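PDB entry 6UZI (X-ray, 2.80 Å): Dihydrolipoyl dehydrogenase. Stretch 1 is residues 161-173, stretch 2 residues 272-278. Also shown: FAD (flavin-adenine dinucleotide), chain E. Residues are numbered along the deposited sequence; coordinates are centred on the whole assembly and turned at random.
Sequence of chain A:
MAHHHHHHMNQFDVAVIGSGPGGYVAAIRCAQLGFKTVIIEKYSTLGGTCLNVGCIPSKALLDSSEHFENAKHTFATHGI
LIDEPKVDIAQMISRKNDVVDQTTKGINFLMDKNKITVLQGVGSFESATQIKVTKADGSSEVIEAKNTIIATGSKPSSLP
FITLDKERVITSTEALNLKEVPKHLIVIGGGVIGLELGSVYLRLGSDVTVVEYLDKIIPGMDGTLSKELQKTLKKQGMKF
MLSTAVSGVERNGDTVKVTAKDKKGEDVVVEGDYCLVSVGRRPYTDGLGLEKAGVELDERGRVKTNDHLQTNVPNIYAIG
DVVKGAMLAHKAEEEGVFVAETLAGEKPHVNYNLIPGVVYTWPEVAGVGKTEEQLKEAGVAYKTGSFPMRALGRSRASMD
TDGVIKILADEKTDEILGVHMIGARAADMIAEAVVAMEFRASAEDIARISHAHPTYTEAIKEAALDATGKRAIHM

Stretch 1, residues 161-173: FITLDKERVITST
Stretch 2, residues 272-278: GDYCLVS

The contact between residues 161-173 and 272-278 of this dihydrolipoyl dehydrogenase is a short parallel β pairing, closed at one end by an arginine that binds a backbone carbonyl and lies over a tyrosine ring, and extended at the other by apolar packing and a water bridge. It illustrates how two segments more than a hundred residues apart can be held in register by a few backbone hydrogen bonds, with side chains securing the ends.

The register pairs Arg168 with Tyr274, Val169 with Cys275, Ile170 with Leu276 and Thr171 with Val277, and the CA-CA separation widens gradually from 4.7 to 5.0, 5.1 and 5.3 Å. Both chains run in the same direction, so the hydrogen bonds alternate as parallel strands require. Cys275 N donates to Arg168 O at 2.8 Å, Ile170 N donates to Cys275 O at 2.9 Å, and Val277 N donates to Ile170 O at 3.0 Å. The N-H...O angles of 166°, 175° and 166° are nearly linear. Cys275 thus uses both its amide and its carbonyl, as does Ile170. Leu276 CA adds a CA-H...O contact to Ile170 O at 3.4 Å. The backbone is extended here, with phi/psi of -106/95 at Val169, -129/167 at Ile170, -130/120 at Cys275 and -106/124 at Leu276. Val169 and Cys275, both with chi1 t, share one face of the sheet; Ile170 (chi1 p, chi2 t) and Leu276 (chi1 t, chi2 p) share the other.

Before the strand, Asp165 (chi1 p) organizes the turn. Its OD2 accepts from Glu167 N at 2.8 Å and from the amides Arg168 N and Val169 N, each at 2.9 Å, while Asp165 N donates to Val169 O at 3.0 Å. Lys166, at phi/psi 59/20, has the positive phi of a left-handed turn residue.

Arg168 leaves this turn with chi1 m, chi2 t and chi3 near 110°. Its NE donates to Asp273 O at 2.8 Å, a carbonyl near the guanidinium plane, and the same NE lies over one face of the Tyr274 ring (chi1 m, chi2 -85°). Arg168 CZ lies 4.8 Å from the centroid of the Tyr274 ring, 28° off its normal: an off-centre cation-π contact. At the ring edge, Glu167 O approaches Tyr274 CE1 to 3.3 Å. Arg168 NH1 and Asp273 OD1 are 4.6 Å apart, too far for a salt bridge.

Val277 (chi1 t) points toward the first stretch, where its CG2 meets Ile162 CD1 at 3.8 Å and Leu164 CD2 at 4.1 Å; both partners adopt chi1 m, chi2 t. Beyond Ile170 the first chain turns into a helix. Thr171 (chi1 p) caps it through a weak bond from Thr173 N to Thr171 OG1 at 3.4 Å. Leu276 CD1 packs 3.4 Å from Ser172 N, and a water bridges the chains, accepting from Ser172 N at 2.8 Å and donating to Val277 O at 2.6 Å.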

# COMPACT_ATOMS: atom_id res chain seq x y z
N PHE A 161 -10.64 1.25 -39.85
CA PHE A 161 -11.78 2.03 -40.33
C PHE A 161 -12.04 3.28 -39.48
O PHE A 161 -12.98 4.02 -39.79
CB PHE A 161 -13.06 1.19 -40.36
CG PHE A 161 -13.42 0.57 -39.03
CD1 PHE A 161 -14.10 1.31 -38.07
CD2 PHE A 161 -13.09 -0.74 -38.74
CE1 PHE A 161 -14.43 0.76 -36.86
CE2 PHE A 161 -13.43 -1.30 -37.54
CZ PHE A 161 -14.11 -0.54 -36.59
N ILE A 162 -11.27 3.48 -38.41
CA ILE A 162 -11.41 4.65 -37.55
C ILE A 162 -10.49 5.76 -38.05
O ILE A 162 -9.30 5.54 -38.28
CB ILE A 162 -11.11 4.31 -36.09
CG1 ILE A 162 -12.10 3.26 -35.57
CG2 ILE A 162 -11.20 5.56 -35.23
CD1 ILE A 162 -11.89 2.87 -34.12
N THR A 163 -11.05 6.96 -38.20
CA THR A 163 -10.28 8.14 -38.60
C THR A 163 -10.06 8.99 -37.35
O THR A 163 -10.96 9.72 -36.91
CB THR A 163 -11.01 8.94 -39.68
OG1 THR A 163 -11.17 8.15 -40.87
CG2 THR A 163 -10.24 10.20 -40.01
N LEU A 164 -8.88 8.88 -36.76
CA LEU A 164 -8.56 9.67 -35.58
C LEU A 164 -8.33 11.12 -35.98
O LEU A 164 -7.64 11.39 -36.97
CB LEU A 164 -7.31 9.10 -34.89
CG LEU A 164 -7.37 7.69 -34.32
CD1 LEU A 164 -5.96 7.15 -34.13
CD2 LEU A 164 -8.12 7.70 -33.00
N ASP A 165 -8.92 12.05 -35.23
CA ASP A 165 -8.82 13.46 -35.55
C ASP A 165 -8.19 14.30 -34.45
O ASP A 165 -8.13 15.53 -34.59
CB ASP A 165 -10.21 14.03 -35.90
CG ASP A 165 -11.22 13.87 -34.77
OD1 ASP A 165 -12.43 13.84 -35.08
OD2 ASP A 165 -10.83 13.75 -33.59
N LYS A 166 -7.72 13.69 -33.36
CA LYS A 166 -7.08 14.39 -32.25
C LYS A 166 -8.00 15.44 -31.62
O LYS A 166 -7.52 16.36 -30.94
CB LYS A 166 -5.75 15.04 -32.68
CG LYS A 166 -4.82 14.08 -33.43
CD LYS A 166 -3.36 14.26 -33.05
CE LYS A 166 -2.51 13.15 -33.66
NZ LYS A 166 -1.15 13.06 -33.06
N GLU A 167 -9.31 15.32 -31.83
CA GLU A 167 -10.28 16.22 -31.22
C GLU A 167 -11.34 15.43 -30.48
O GLU A 167 -11.37 15.43 -29.24
CB GLU A 167 -10.94 17.11 -32.27
CG GLU A 167 -10.21 18.42 -32.50
CD GLU A 167 -10.56 19.05 -33.83
OE1 GLU A 167 -9.76 19.87 -34.31
OE2 GLU A 167 -11.64 18.73 -34.39
N ARG A 168 -12.19 14.71 -31.21
CA ARG A 168 -13.23 13.90 -30.60
C ARG A 168 -13.07 12.41 -30.85
O ARG A 168 -13.57 11.62 -30.05
CB ARG A 168 -14.61 14.36 -31.10
CG ARG A 168 -14.83 15.85 -30.91
CD ARG A 168 -16.28 16.26 -31.11
NE ARG A 168 -16.89 16.65 -29.84
CZ ARG A 168 -16.95 17.89 -29.38
NH1 ARG A 168 -17.51 18.13 -28.20
NH2 ARG A 168 -16.48 18.90 -30.11
N VAL A 169 -12.39 12.01 -31.92
CA VAL A 169 -12.04 10.61 -32.14
C VAL A 169 -10.55 10.46 -31.85
O VAL A 169 -9.71 10.71 -32.72
CB VAL A 169 -12.41 10.16 -33.57
CG1 VAL A 169 -11.98 8.73 -33.79
CG2 VAL A 169 -13.90 10.30 -33.77
N ILE A 170 -10.23 10.05 -30.62
CA ILE A 170 -8.91 10.26 -30.05
C ILE A 170 -8.36 8.96 -29.48
O ILE A 170 -9.07 7.97 -29.31
CB ILE A 170 -8.95 11.33 -28.93
CG1 ILE A 170 -9.91 10.88 -27.83
CG2 ILE A 170 -9.38 12.66 -29.49
CD1 ILE A 170 -10.04 11.86 -26.71
N THR A 171 -7.05 8.99 -29.19
CA THR A 171 -6.35 7.96 -28.44
C THR A 171 -6.05 8.48 -27.04
O THR A 171 -6.40 9.61 -26.68
CB THR A 171 -5.04 7.56 -29.15
OG1 THR A 171 -4.12 8.65 -29.09
CG2 THR A 171 -5.29 7.22 -30.59
N SER A 172 -5.36 7.66 -26.25
CA SER A 172 -5.02 8.06 -24.89
C SER A 172 -4.21 9.35 -24.86
O SER A 172 -4.33 10.14 -23.92
CB SER A 172 -4.25 6.95 -24.17
OG SER A 172 -3.02 6.67 -24.83
N THR A 173 -3.38 9.58 -25.88
CA THR A 173 -2.53 10.76 -25.88
C THR A 173 -3.36 12.03 -25.77
O THR A 173 -3.11 12.88 -24.91
CB THR A 173 -1.67 10.80 -27.15
OG1 THR A 173 -0.76 9.69 -27.14
CG2 THR A 173 -0.89 12.10 -27.23
N GLY A 272 -21.87 9.59 -28.54
CA GLY A 272 -21.26 10.39 -27.50
C GLY A 272 -20.64 11.62 -28.12
O GLY A 272 -20.68 11.82 -29.34
N ASP A 273 -20.10 12.48 -27.26
CA ASP A 273 -19.39 13.66 -27.73
C ASP A 273 -17.87 13.46 -27.74
O ASP A 273 -17.15 14.34 -28.23
CB ASP A 273 -19.76 14.88 -26.89
CG ASP A 273 -19.45 14.69 -25.42
OD1 ASP A 273 -19.22 15.71 -24.73
OD2 ASP A 273 -19.43 13.53 -24.97
N TYR A 274 -17.38 12.35 -27.19
CA TYR A 274 -15.97 11.99 -27.26
C TYR A 274 -15.85 10.47 -27.37
O TYR A 274 -16.58 9.74 -26.70
CB TYR A 274 -15.19 12.47 -26.03
CG TYR A 274 -14.91 13.95 -26.05
CD1 TYR A 274 -13.80 14.45 -26.72
CD2 TYR A 274 -15.75 14.84 -25.42
CE1 TYR A 274 -13.54 15.82 -26.75
CE2 TYR A 274 -15.50 16.20 -25.44
CZ TYR A 274 -14.39 16.69 -26.11
OH TYR A 274 -14.15 18.04 -26.14
N CYS A 275 -14.93 10.01 -28.22
CA CYS A 275 -14.68 8.59 -28.40
C CYS A 275 -13.19 8.29 -28.27
O CYS A 275 -12.38 8.80 -29.05
CB CYS A 275 -15.20 8.10 -29.75
SG CYS A 275 -14.81 6.35 -29.99
N LEU A 276 -12.85 7.44 -27.30
CA LEU A 276 -11.47 7.03 -27.02
C LEU A 276 -11.25 5.60 -27.50
O LEU A 276 -11.96 4.68 -27.08
CB LEU A 276 -11.17 7.16 -25.53
CG LEU A 276 -9.96 6.45 -24.91
CD1 LEU A 276 -8.64 6.99 -25.44
CD2 LEU A 276 -10.02 6.59 -23.40
N VAL A 277 -10.26 5.42 -28.36
CA VAL A 277 -9.91 4.12 -28.93
C VAL A 277 -8.77 3.51 -28.13
O VAL A 277 -7.63 3.99 -28.17
CB VAL A 277 -9.54 4.25 -30.41
CG1 VAL A 277 -9.27 2.88 -31.00
CG2 VAL A 277 -10.63 4.98 -31.16
N SER A 278 -9.06 2.44 -27.39
CA SER A 278 -8.09 1.75 -26.55
C SER A 278 -8.12 0.27 -26.91
O SER A 278 -8.66 -0.56 -26.18
CB SER A 278 -8.39 1.96 -25.07
OG SER A 278 -8.40 3.34 -24.76
PA FAD E . 8.59 3.48 -24.71
O1A FAD E . 8.23 4.01 -23.37
O2A FAD E . 7.30 3.11 -25.45
O5B FAD E . 9.27 4.64 -25.56
C5B FAD E . 10.43 4.30 -26.34
C4B FAD E . 11.02 5.58 -26.88
O4B FAD E . 11.74 5.31 -28.09
C3B FAD E . 10.01 6.70 -27.22
O3B FAD E . 10.26 7.81 -26.37
C2B FAD E . 10.32 7.05 -28.68
O2B FAD E . 10.27 8.46 -28.92
C1B FAD E . 11.73 6.49 -28.86
N9A FAD E . 12.08 6.13 -30.22
C8A FAD E . 11.41 5.25 -31.04
N7A FAD E . 11.98 5.06 -32.21
C5A FAD E . 13.11 5.87 -32.15
C6A FAD E . 14.15 6.11 -33.07
N6A FAD E . 14.25 5.51 -34.26
N1A FAD E . 15.12 6.98 -32.71
C2A FAD E . 15.04 7.56 -31.50
N3A FAD E . 14.12 7.40 -30.55
C4A FAD E . 13.17 6.54 -30.94
N1 FAD E . 2.75 0.54 -18.09
C2 FAD E . 2.85 0.21 -16.78
O2 FAD E . 3.68 -0.60 -16.39
N3 FAD E . 2.01 0.81 -15.85
C4 FAD E . 1.04 1.75 -16.13
O4 FAD E . 0.36 2.23 -15.22
C4X FAD E . 0.94 2.10 -17.52
N5 FAD E . 0.08 3.01 -17.87
C5X FAD E . 0.03 3.38 -19.20
C6 FAD E . -0.85 4.39 -19.58
C7 FAD E . -0.89 4.85 -20.90
C7M FAD E . -1.84 5.95 -21.26
C8 FAD E . -0.03 4.28 -21.85
C8M FAD E . -0.00 4.79 -23.27
C9 FAD E . 0.83 3.25 -21.48
C9A FAD E . 0.87 2.80 -20.17
N10 FAD E . 1.78 1.81 -19.75
C10 FAD E . 1.84 1.44 -18.43
C1' FAD E . 2.70 1.18 -20.71
C2' FAD E . 4.09 1.80 -20.67
O2' FAD E . 4.08 3.12 -21.20
C3' FAD E . 5.10 0.93 -21.41
O3' FAD E . 4.91 -0.44 -21.07
C4' FAD E . 6.55 1.33 -21.11
O4' FAD E . 6.68 2.73 -21.36
C5' FAD E . 7.56 0.53 -21.91
O5' FAD E . 8.45 1.51 -22.48
P FAD E . 9.79 1.17 -23.35
O1P FAD E . 11.07 1.55 -22.71
O2P FAD E . 9.83 -0.25 -23.88
O3P FAD E . 9.45 2.14 -24.57
O HOH W 1 -5.76 4.90 -26.65